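Local coordinates for PG_0823 protein (Porphyromonas gingivalis, PDB 2FSW), which probably binds DNA through a winged helix-turn-helix domain of the HxlR-like kind and so takes part in regulating transcription, at residues I38-E43 with P78-Y83; G67-K72 with Y83-L88. All blocks are in the same frame, centred on the assembly; numbering follows the deposited sequence. Where two conformers were deposited one is given.

Contact 1: residues I38-E43 with P78-Y83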
ATOM      1  N   ILE B  38      14.529  -3.912 -17.487  1.00 64.39           N
ATOM      2  CA  ILE B  38      14.364  -5.351 -17.558  1.00 64.60           C
ATOM      3  C   ILE B  38      15.223  -5.945 -16.460  1.00 64.61           C
ATOM      4  O   ILE B  38      16.420  -5.636 -16.342  1.00 64.70           O
ATOM      5  CB  ILE B  38      14.850  -5.911 -18.916  1.00 65.04           C
ATOM      6  CG1 ILE B  38      14.387  -5.026 -20.093  1.00 65.03           C
ATOM      7  CG2 ILE B  38      14.476  -7.388 -19.066  1.00 64.39           C
ATOM      8  CD1 ILE B  38      12.914  -5.127 -20.458  1.00 65.38           C
ATOM      9  N   ILE B  39      14.614  -6.805 -15.656  1.00 64.71           N
ATOM     10  CA  ILE B  39      15.318  -7.413 -14.543  1.00 64.49           C
ATOM     11  C   ILE B  39      15.109  -8.921 -14.524  1.00 64.62           C
ATOM     12  O   ILE B  39      13.972  -9.412 -14.634  1.00 64.65           O
ATOM     13  CB  ILE B  39      14.943  -6.736 -13.186  1.00 64.37           C
ATOM     14  CG1 ILE B  39      15.848  -7.232 -12.047  1.00 64.62           C
ATOM     15  CG2 ILE B  39      13.446  -6.907 -12.871  1.00 63.53           C
ATOM     16  CD1 ILE B  39      15.843  -6.329 -10.805  1.00 64.79           C
ATOM     17  N   ARG B  40      16.223  -9.648 -14.423  0.50 64.45           N
ATOM     18  CA  ARG B  40      16.216 -11.094 -14.227  0.50 64.17           C
ATOM     19  C   ARG B  40      15.648 -11.426 -12.857  0.50 64.25           C
ATOM     20  O   ARG B  40      15.843 -10.668 -11.910  0.50 64.38           O
ATOM     21  CB  ARG B  40      17.635 -11.659 -14.326  0.50 63.81           C
ATOM     22  CG  ARG B  40      17.951 -12.392 -15.626  0.50 63.06           C
ATOM     23  CD  ARG B  40      18.879 -13.588 -15.379  0.50 60.49           C
ATOM     24  NE  ARG B  40      18.261 -14.588 -14.499  0.50 58.31           N
ATOM     25  CZ  ARG B  40      18.582 -14.782 -13.224  0.50 56.11           C
ATOM     26  NH1 ARG B  40      19.539 -14.062 -12.653  0.50 55.81           N
ATOM     27  NH2 ARG B  40      17.943 -15.703 -12.519  0.50 54.79           N
ATOM     28  N   TYR B  41      14.953 -12.555 -12.761  1.00 64.39           N
ATOM     29  CA  TYR B  41      14.442 -13.064 -11.483  1.00 64.83           C
ATOM     30  C   TYR B  41      15.457 -12.975 -10.335  1.00 64.93           C
ATOM     31  O   TYR B  41      15.133 -12.502  -9.252  1.00 65.00           O
ATOM     32  CB  TYR B  41      14.012 -14.532 -11.635  1.00 65.43           C
ATOM     33  CG  TYR B  41      13.633 -15.174 -10.329  1.00 65.03           C
ATOM     34  CD1 TYR B  41      12.322 -15.119  -9.866  1.00 65.51           C
ATOM     35  CD2 TYR B  41      14.589 -15.809  -9.538  1.00 65.31           C
ATOM     36  CE1 TYR B  41      11.965 -15.692  -8.655  1.00 65.47           C
ATOM     37  CE2 TYR B  41      14.246 -16.382  -8.324  1.00 64.91           C
ATOM     38  CZ  TYR B  41      12.931 -16.319  -7.893  1.00 65.23           C
ATOM     39  OH  TYR B  41      12.571 -16.882  -6.696  1.00 66.47           O
ATOM     40  N   GLY B  42      16.674 -13.459 -10.584  1.00 65.22           N
ATOM     41  CA  GLY B  42      17.723 -13.518  -9.567  1.00 65.02           C
ATOM     42  C   GLY B  42      18.167 -12.152  -9.081  1.00 65.05           C
ATOM     43  O   GLY B  42      18.416 -11.973  -7.894  1.00 64.72           O
ATOM     44  N   GLU B  43      18.287 -11.198 -10.008  1.00 65.26           N
ATOM     45  CA  GLU B  43      18.597  -9.811  -9.660  1.00 65.99           C
ATOM     46  C   GLU B  43      17.475  -9.209  -8.806  1.00 65.62           C
ATOM     47  O   GLU B  43      17.745  -8.506  -7.827  1.00 65.42           O
ATOM     48  CB  GLU B  43      18.801  -8.965 -10.919  1.00 65.88           C
ATOM     49  CG  GLU B  43      20.176  -9.057 -11.550  1.00 67.21           C
ATOM     50  CD  GLU B  43      20.256  -8.365 -12.915  1.00 67.61           C
ATOM     51  OE1 GLU B  43      19.231  -7.821 -13.405  1.00 69.25           O
ATOM     52  OE2 GLU B  43      21.359  -8.380 -13.509  1.00 70.16           O
ATOM     53  N   PRO B  78      22.504 -21.294 -19.941  1.00 71.94           N
ATOM     54  CA  PRO B  78      21.517 -21.591 -18.901  1.00 71.64           C
ATOM     55  C   PRO B  78      20.249 -20.745 -19.092  1.00 71.00           C
ATOM     56  O   PRO B  78      20.318 -19.668 -19.689  1.00 70.95           O
ATOM     57  CB  PRO B  78      22.240 -21.206 -17.603  1.00 71.79           C
ATOM     58  CG  PRO B  78      23.241 -20.197 -18.006  1.00 72.13           C
ATOM     59  CD  PRO B  78      23.646 -20.522 -19.417  1.00 71.95           C
ATOM     60  N   PRO B  79      19.097 -21.232 -18.595  1.00 70.46           N
ATOM     61  CA  PRO B  79      17.832 -20.554 -18.867  1.00 69.85           C
ATOM     62  C   PRO B  79      17.576 -19.372 -17.918  1.00 69.16           C
ATOM     63  O   PRO B  79      18.185 -19.288 -16.843  1.00 68.68           O
ATOM     64  CB  PRO B  79      16.798 -21.663 -18.658  1.00 69.64           C
ATOM     65  CG  PRO B  79      17.398 -22.523 -17.592  1.00 70.58           C
ATOM     66  CD  PRO B  79      18.907 -22.429 -17.748  1.00 70.59           C
ATOM     67  N   ARG B  80      16.687 -18.469 -18.321  1.00 68.45           N
ATOM     68  CA  ARG B  80      16.373 -17.293 -17.502  1.00 68.16           C
ATOM     69  C   ARG B  80      14.965 -16.731 -17.746  1.00 67.55           C
ATOM     70  O   ARG B  80      14.423 -16.854 -18.854  1.00 67.22           O
ATOM     71  CB  ARG B  80      17.434 -16.200 -17.713  1.00 68.40           C
ATOM     72  CG  ARG B  80      17.375 -15.518 -19.070  1.00 69.97           C
ATOM     73  CD  ARG B  80      18.144 -14.210 -19.077  1.00 72.62           C
ATOM     74  NE  ARG B  80      19.483 -14.398 -19.620  1.00 74.73           N
ATOM     75  CZ  ARG B  80      19.801 -14.208 -20.900  1.00 76.37           C
ATOM     76  NH1 ARG B  80      18.874 -13.809 -21.771  1.00 76.23           N
ATOM     77  NH2 ARG B  80      21.049 -14.416 -21.313  1.00 76.63           N
ATOM     78  N   VAL B  81      14.382 -16.143 -16.696  1.00 67.01           N
ATOM     79  CA  VAL B  81      13.182 -15.305 -16.816  1.00 66.65           C
ATOM     80  C   VAL B  81      13.525 -13.831 -16.638  1.00 66.08           C
ATOM     81  O   VAL B  81      14.261 -13.461 -15.722  1.00 66.18           O
ATOM     82  CB  VAL B  81      12.055 -15.639 -15.786  1.00 66.96           C
ATOM     83  CG1 VAL B  81      10.959 -16.485 -16.422  1.00 67.44           C
ATOM     84  CG2 VAL B  81      12.609 -16.258 -14.493  1.00 66.38           C
ATOM     85  N   GLU B  82      12.986 -13.000 -17.520  1.00 65.07           N
ATOM     86  CA  GLU B  82      13.113 -11.557 -17.394  1.00 64.31           C
ATOM     87  C   GLU B  82      11.737 -10.953 -17.192  1.00 63.59           C
ATOM     88  O   GLU B  82      10.763 -11.406 -17.802  1.00 63.08           O
ATOM     89  CB  GLU B  82      13.795 -10.954 -18.622  1.00 64.14           C
ATOM     90  CG  GLU B  82      15.304 -11.061 -18.549  1.00 65.16           C
ATOM     91  CD  GLU B  82      16.037 -10.610 -19.802  1.00 64.81           C
ATOM     92  OE1 GLU B  82      15.408 -10.056 -20.734  1.00 66.00           O
ATOM     93  OE2 GLU B  82      17.272 -10.814 -19.839  1.00 66.82           O
ATOM     94  N   TYR B  83      11.671  -9.953 -16.310  1.00 62.72           N
ATOM     95  CA  TYR B  83      10.440  -9.222 -16.033  1.00 61.99           C
ATOM     96  C   TYR B  83      10.578  -7.735 -16.342  1.00 61.36           C
ATOM     97  O   TYR B  83      11.628  -7.130 -16.114  1.00 61.15           O
ATOM     98  CB  TYR B  83      10.016  -9.412 -14.572  1.00 61.68           C
ATOM     99  CG  TYR B  83       9.581 -10.820 -14.239  1.00 61.37           C
ATOM    100  CD1 TYR B  83       8.265 -11.232 -14.457  1.00 60.86           C
ATOM    101  CD2 TYR B  83      10.485 -11.749 -13.700  1.00 60.27           C
ATOM    102  CE1 TYR B  83       7.859 -12.531 -14.150  1.00 61.15           C
ATOM    103  CE2 TYR B  83      10.091 -13.040 -13.395  1.00 60.26           C
ATOM    104  CZ  TYR B  83       8.774 -13.429 -13.617  1.00 61.10           C
ATOM    105  OH  TYR B  83       8.370 -14.725 -13.312  1.00 61.67           O
TER
HETATM  106  O   HOH W   1      16.220 -16.480 -14.071  1.00 68.45           O
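Ile39 and Tyr83 form an antiparallel hydrogen-bonded pair that joins the short strand 39-40 to the wing hairpin of a winged helix-turn-helix domain. Both backbone bonds of the pair are nearly straight: Ile39 N reaches Tyr83 O over 3.0 Å (169° at the hydrogen), and Tyr83 N gives a bond of 2.9 Å to Ile39 O. A third, Tyr41 N to Val81 O at 3.2 Å, carries the pairing into the start of helix 41-47, just past its N-cap residue Arg40.

In the apolar contact, Tyr41 CB packs on Val81 CG2 (3.6 Å). Tyr41 CG stands anti to the backbone N (chi1 173°); the side chain packs on Leu56, Ile57 and Leu60 of helix 53-65, and OH is hydrogen-bonded to Glu53 OE1.

The charged side chains meet their neighbours through aliphatic parts or by van der Waals contact. The Ile38 methyl CG2 lies against the Glu82 carboxylate, 3.3 Å from Glu82 OE1. In the Arg40 conformer modelled here, Arg40 and Arg80 cross at about a right angle, Arg40 CD lying 3.8 Å from Arg80 CD. Arg80 also makes a cation-pi contact with Tyr74. A water accepts a hydrogen bond from Val81 N at 3.2 Å.

Contact 2: residues G67-K72 with Y83-L88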
ATOM      1  N   GLY B  67      -1.843  -8.181 -14.950  1.00 64.53           N
ATOM      2  CA  GLY B  67      -1.404  -7.482 -16.153  1.00 64.51           C
ATOM      3  C   GLY B  67      -0.528  -6.289 -15.835  1.00 64.28           C
ATOM      4  O   GLY B  67      -0.467  -5.325 -16.605  1.00 63.95           O
ATOM      5  N   LEU B  68       0.166  -6.370 -14.703  1.00 64.28           N
ATOM      6  CA  LEU B  68       0.995  -5.266 -14.217  1.00 64.29           C
ATOM      7  C   LEU B  68       2.461  -5.428 -14.620  1.00 64.83           C
ATOM      8  O   LEU B  68       3.175  -4.443 -14.811  1.00 64.84           O
ATOM      9  CB  LEU B  68       0.862  -5.136 -12.695  1.00 64.08           C
ATOM     10  CG  LEU B  68      -0.469  -4.575 -12.167  1.00 63.14           C
ATOM     11  CD1 LEU B  68      -0.426  -4.427 -10.650  1.00 63.18           C
ATOM     12  CD2 LEU B  68      -0.792  -3.256 -12.816  1.00 59.90           C
ATOM     13  N   ILE B  69       2.899  -6.675 -14.739  1.00 64.88           N
ATOM     14  CA  ILE B  69       4.250  -6.988 -15.183  1.00 65.72           C
ATOM     15  C   ILE B  69       4.161  -7.999 -16.344  1.00 66.65           C
ATOM     16  O   ILE B  69       3.171  -8.730 -16.458  1.00 66.15           O
ATOM     17  CB  ILE B  69       5.148  -7.536 -14.020  1.00 65.61           C
ATOM     18  CG1 ILE B  69       4.845  -9.012 -13.724  1.00 64.84           C
ATOM     19  CG2 ILE B  69       5.006  -6.672 -12.743  1.00 64.87           C
ATOM     20  CD1 ILE B  69       5.615  -9.595 -12.569  1.00 65.14           C
ATOM     21  N   LYS B  70       5.169  -8.016 -17.212  1.00 68.16           N
ATOM     22  CA  LYS B  70       5.253  -9.062 -18.248  1.00 70.05           C
ATOM     23  C   LYS B  70       6.480  -9.966 -18.090  1.00 70.41           C
ATOM     24  O   LYS B  70       7.526  -9.532 -17.606  1.00 70.98           O
ATOM     25  CB  LYS B  70       5.118  -8.496 -19.675  1.00 70.09           C
ATOM     26  CG  LYS B  70       6.028  -7.314 -20.026  1.00 71.20           C
ATOM     27  CD  LYS B  70       5.839  -6.884 -21.492  1.00 71.39           C
ATOM     28  CE  LYS B  70       5.038  -5.588 -21.630  1.00 74.29           C
ATOM     29  NZ  LYS B  70       5.922  -4.403 -21.452  1.00 75.64           N
ATOM     30  N   LYS B  71       6.330 -11.224 -18.494  1.00 70.99           N
ATOM     31  CA  LYS B  71       7.353 -12.259 -18.308  1.00 71.59           C
ATOM     32  C   LYS B  71       7.936 -12.726 -19.643  1.00 71.77           C
ATOM     33  O   LYS B  71       7.191 -13.172 -20.515  1.00 71.68           O
ATOM     34  CB  LYS B  71       6.736 -13.446 -17.559  1.00 71.47           C
ATOM     35  CG  LYS B  71       7.646 -14.636 -17.329  1.00 71.52           C
ATOM     36  CD  LYS B  71       6.918 -15.740 -16.567  1.00 71.64           C
ATOM     37  CE  LYS B  71       5.828 -16.392 -17.409  1.00 72.47           C
ATOM     38  NZ  LYS B  71       5.238 -17.598 -16.759  1.00 72.74           N
ATOM     39  N   LYS B  72       9.258 -12.599 -19.796  1.00 72.35           N
ATOM     40  CA  LYS B  72       9.980 -13.115 -20.976  1.00 73.31           C
ATOM     41  C   LYS B  72      10.701 -14.412 -20.628  1.00 73.13           C
ATOM     42  O   LYS B  72      11.560 -14.437 -19.753  1.00 72.99           O
ATOM     43  CB  LYS B  72      11.011 -12.112 -21.513  1.00 73.29           C
ATOM     44  CG  LYS B  72      10.444 -10.803 -22.022  1.00 75.60           C
ATOM     45  CD  LYS B  72      11.368  -9.650 -21.654  1.00 76.46           C
ATOM     46  CE  LYS B  72      10.571  -8.540 -21.022  1.00 76.73           C
ATOM     47  NZ  LYS B  72      11.088  -8.224 -19.660  1.00 76.13           N
ATOM     48  N   TYR B  83      11.671  -9.953 -16.310  1.00 62.72           N
ATOM     49  CA  TYR B  83      10.440  -9.222 -16.033  1.00 61.99           C
ATOM     50  C   TYR B  83      10.578  -7.735 -16.342  1.00 61.36           C
ATOM     51  O   TYR B  83      11.628  -7.130 -16.114  1.00 61.15           O
ATOM     52  CB  TYR B  83      10.016  -9.412 -14.572  1.00 61.68           C
ATOM     53  CG  TYR B  83       9.581 -10.820 -14.239  1.00 61.37           C
ATOM     54  CD1 TYR B  83       8.265 -11.232 -14.457  1.00 60.86           C
ATOM     55  CD2 TYR B  83      10.485 -11.749 -13.700  1.00 60.27           C
ATOM     56  CE1 TYR B  83       7.859 -12.531 -14.150  1.00 61.15           C
ATOM     57  CE2 TYR B  83      10.091 -13.040 -13.395  1.00 60.26           C
ATOM     58  CZ  TYR B  83       8.774 -13.429 -13.617  1.00 61.10           C
ATOM     59  OH  TYR B  83       8.370 -14.725 -13.312  1.00 61.67           O
ATOM     60  N   SER B  84       9.506  -7.159 -16.872  1.00 60.95           N
ATOM     61  CA  SER B  84       9.405  -5.709 -17.060  1.00 60.38           C
ATOM     62  C   SER B  84       7.986  -5.266 -16.768  1.00 59.67           C
ATOM     63  O   SER B  84       7.080  -6.100 -16.679  1.00 59.14           O
ATOM     64  CB  SER B  84       9.790  -5.310 -18.481  1.00 60.48           C
ATOM     65  OG  SER B  84       9.023  -6.031 -19.424  1.00 61.86           O
ATOM     66  N   LEU B  85       7.791  -3.962 -16.618  1.00 59.00           N
ATOM     67  CA  LEU B  85       6.454  -3.447 -16.373  1.00 59.20           C
ATOM     68  C   LEU B  85       5.699  -3.314 -17.686  1.00 59.37           C
ATOM     69  O   LEU B  85       6.276  -2.902 -18.703  1.00 59.26           O
ATOM     70  CB  LEU B  85       6.481  -2.082 -15.636  1.00 58.61           C
ATOM     71  CG  LEU B  85       7.024  -1.996 -14.194  1.00 59.05           C
ATOM     72  CD1 LEU B  85       6.731  -0.625 -13.574  1.00 58.00           C
ATOM     73  CD2 LEU B  85       6.513  -3.124 -13.273  1.00 57.56           C
ATOM     74  N   THR B  86       4.411  -3.659 -17.647  1.00 59.60           N
ATOM     75  CA  THR B  86       3.459  -3.288 -18.692  1.00 59.38           C
ATOM     76  C   THR B  86       3.132  -1.786 -18.623  1.00 59.54           C
ATOM     77  O   THR B  86       3.501  -1.113 -17.655  1.00 59.71           O
ATOM     78  CB  THR B  86       2.151  -4.116 -18.586  1.00 59.74           C
ATOM     79  OG1 THR B  86       1.515  -3.880 -17.323  1.00 58.36           O
ATOM     80  CG2 THR B  86       2.428  -5.613 -18.755  1.00 59.45           C
ATOM     81  N   PRO B  87       2.487  -1.233 -19.675  1.00 59.32           N
ATOM     82  CA  PRO B  87       1.997   0.145 -19.578  1.00 59.42           C
ATOM     83  C   PRO B  87       1.053   0.378 -18.388  1.00 59.39           C
ATOM     84  O   PRO B  87       1.075   1.459 -17.791  1.00 58.93           O
ATOM     85  CB  PRO B  87       1.287   0.364 -20.925  1.00 59.13           C
ATOM     86  CG  PRO B  87       2.021  -0.595 -21.876  1.00 58.97           C
ATOM     87  CD  PRO B  87       2.259  -1.806 -21.021  1.00 59.23           C
ATOM     88  N   LEU B  88       0.253  -0.631 -18.036  1.00 59.45           N
ATOM     89  CA  LEU B  88      -0.566  -0.564 -16.817  1.00 59.35           C
ATOM     90  C   LEU B  88       0.309  -0.492 -15.555  1.00 58.84           C
ATOM     91  O   LEU B  88       0.113   0.380 -14.707  1.00 58.70           O
ATOM     92  CB  LEU B  88      -1.534  -1.757 -16.738  1.00 59.55           C
ATOM     93  CG  LEU B  88      -2.523  -1.748 -15.553  1.00 59.42           C
ATOM     94  CD1 LEU B  88      -3.454  -0.551 -15.590  1.00 56.51           C
ATOM     95  CD2 LEU B  88      -3.327  -3.059 -15.568  1.00 59.82           C
TER
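Thr86 OG1 donates to Gly67 O at 2.6 Å, a short bond between the residue capping one helix and the glycine closing another. Gly67 has positive phi (74°) and ends helix 53-65 in a Schellman motif, while Thr86 is the N-cap of helix 87-90. A chi1 of 61° sets Thr86 OG1 between the backbone N and the carbonyl carbon, where it can donate to Gly67 O and still accept from Gly89 N. The backbone Thr86 N binds Leu68 O at 3.2 Å, with the donor 49° out of the carbonyl plane.

Further along, Lys70 and Ser84 make an antiparallel hydrogen-bonded pair of the wing hairpin, strands 69-74 and 80-85 of the winged helix-turn-helix domain. Lys70 N reaches Ser84 O at 2.8 Å, nearly along the C=O axis, and Ser84 N returns a longer bond to Lys70 O. Two lysine ends fold back onto the partner strand. The Lys70 chain, bent at chi3 and chi4, brings NZ above the carbonyl plane of Leu85 O at 3.2 Å; the Lys72 chain, bent at chi2, chi3 and chi4, makes a weak bond from NZ to Ser84 OG.

Packing adds to these bonds. The Lys71 side chain lies side by side with Tyr83, pointing the same way, with Lys71 CB 3.7 Å from Tyr83 CE1. Ile69 CD1 touches the same ring at Tyr83 CD1 (3.6 Å), while Ile69 CG2 meets Leu85 CD2. Nearer the helix ends, Leu68 CD2 packs on Leu88 CG at 3.6 Å.

Ile69 continues onto Leu60, Leu63 and Cys64 of helix 53-65, and Leu85 onto Ile31 and Ile34 of helix 27-34. The hairpin root thus packs on both helices, and Leu68 extends the packing to Phe102 of the second subunit.

In the fold
Contacts 1 and 2 lie on successive parts of one three-stranded antiparallel sheet, their centres about 13 Å apart. Strand 80-85 is central, with 39-40 along one edge and 69-74 along the other, and Tyr83 belongs to both contacts. Along the chain the segments alternate: 38-43, 67-72, 78-83, 83-88. The two contacts also touch directly, through a probable hydrogen bond between Lys72 N and Glu82 O (2.8 Å) and packing of Ile38 on Lys72 and Ser84. Contact 2 joins the hairpin root to the chain interior and the dimer partner; contact 1 ties central strand 80-85 to edge strand 39-40 and the start of helix 41-47, consistent with a winged helix-turn-helix domain.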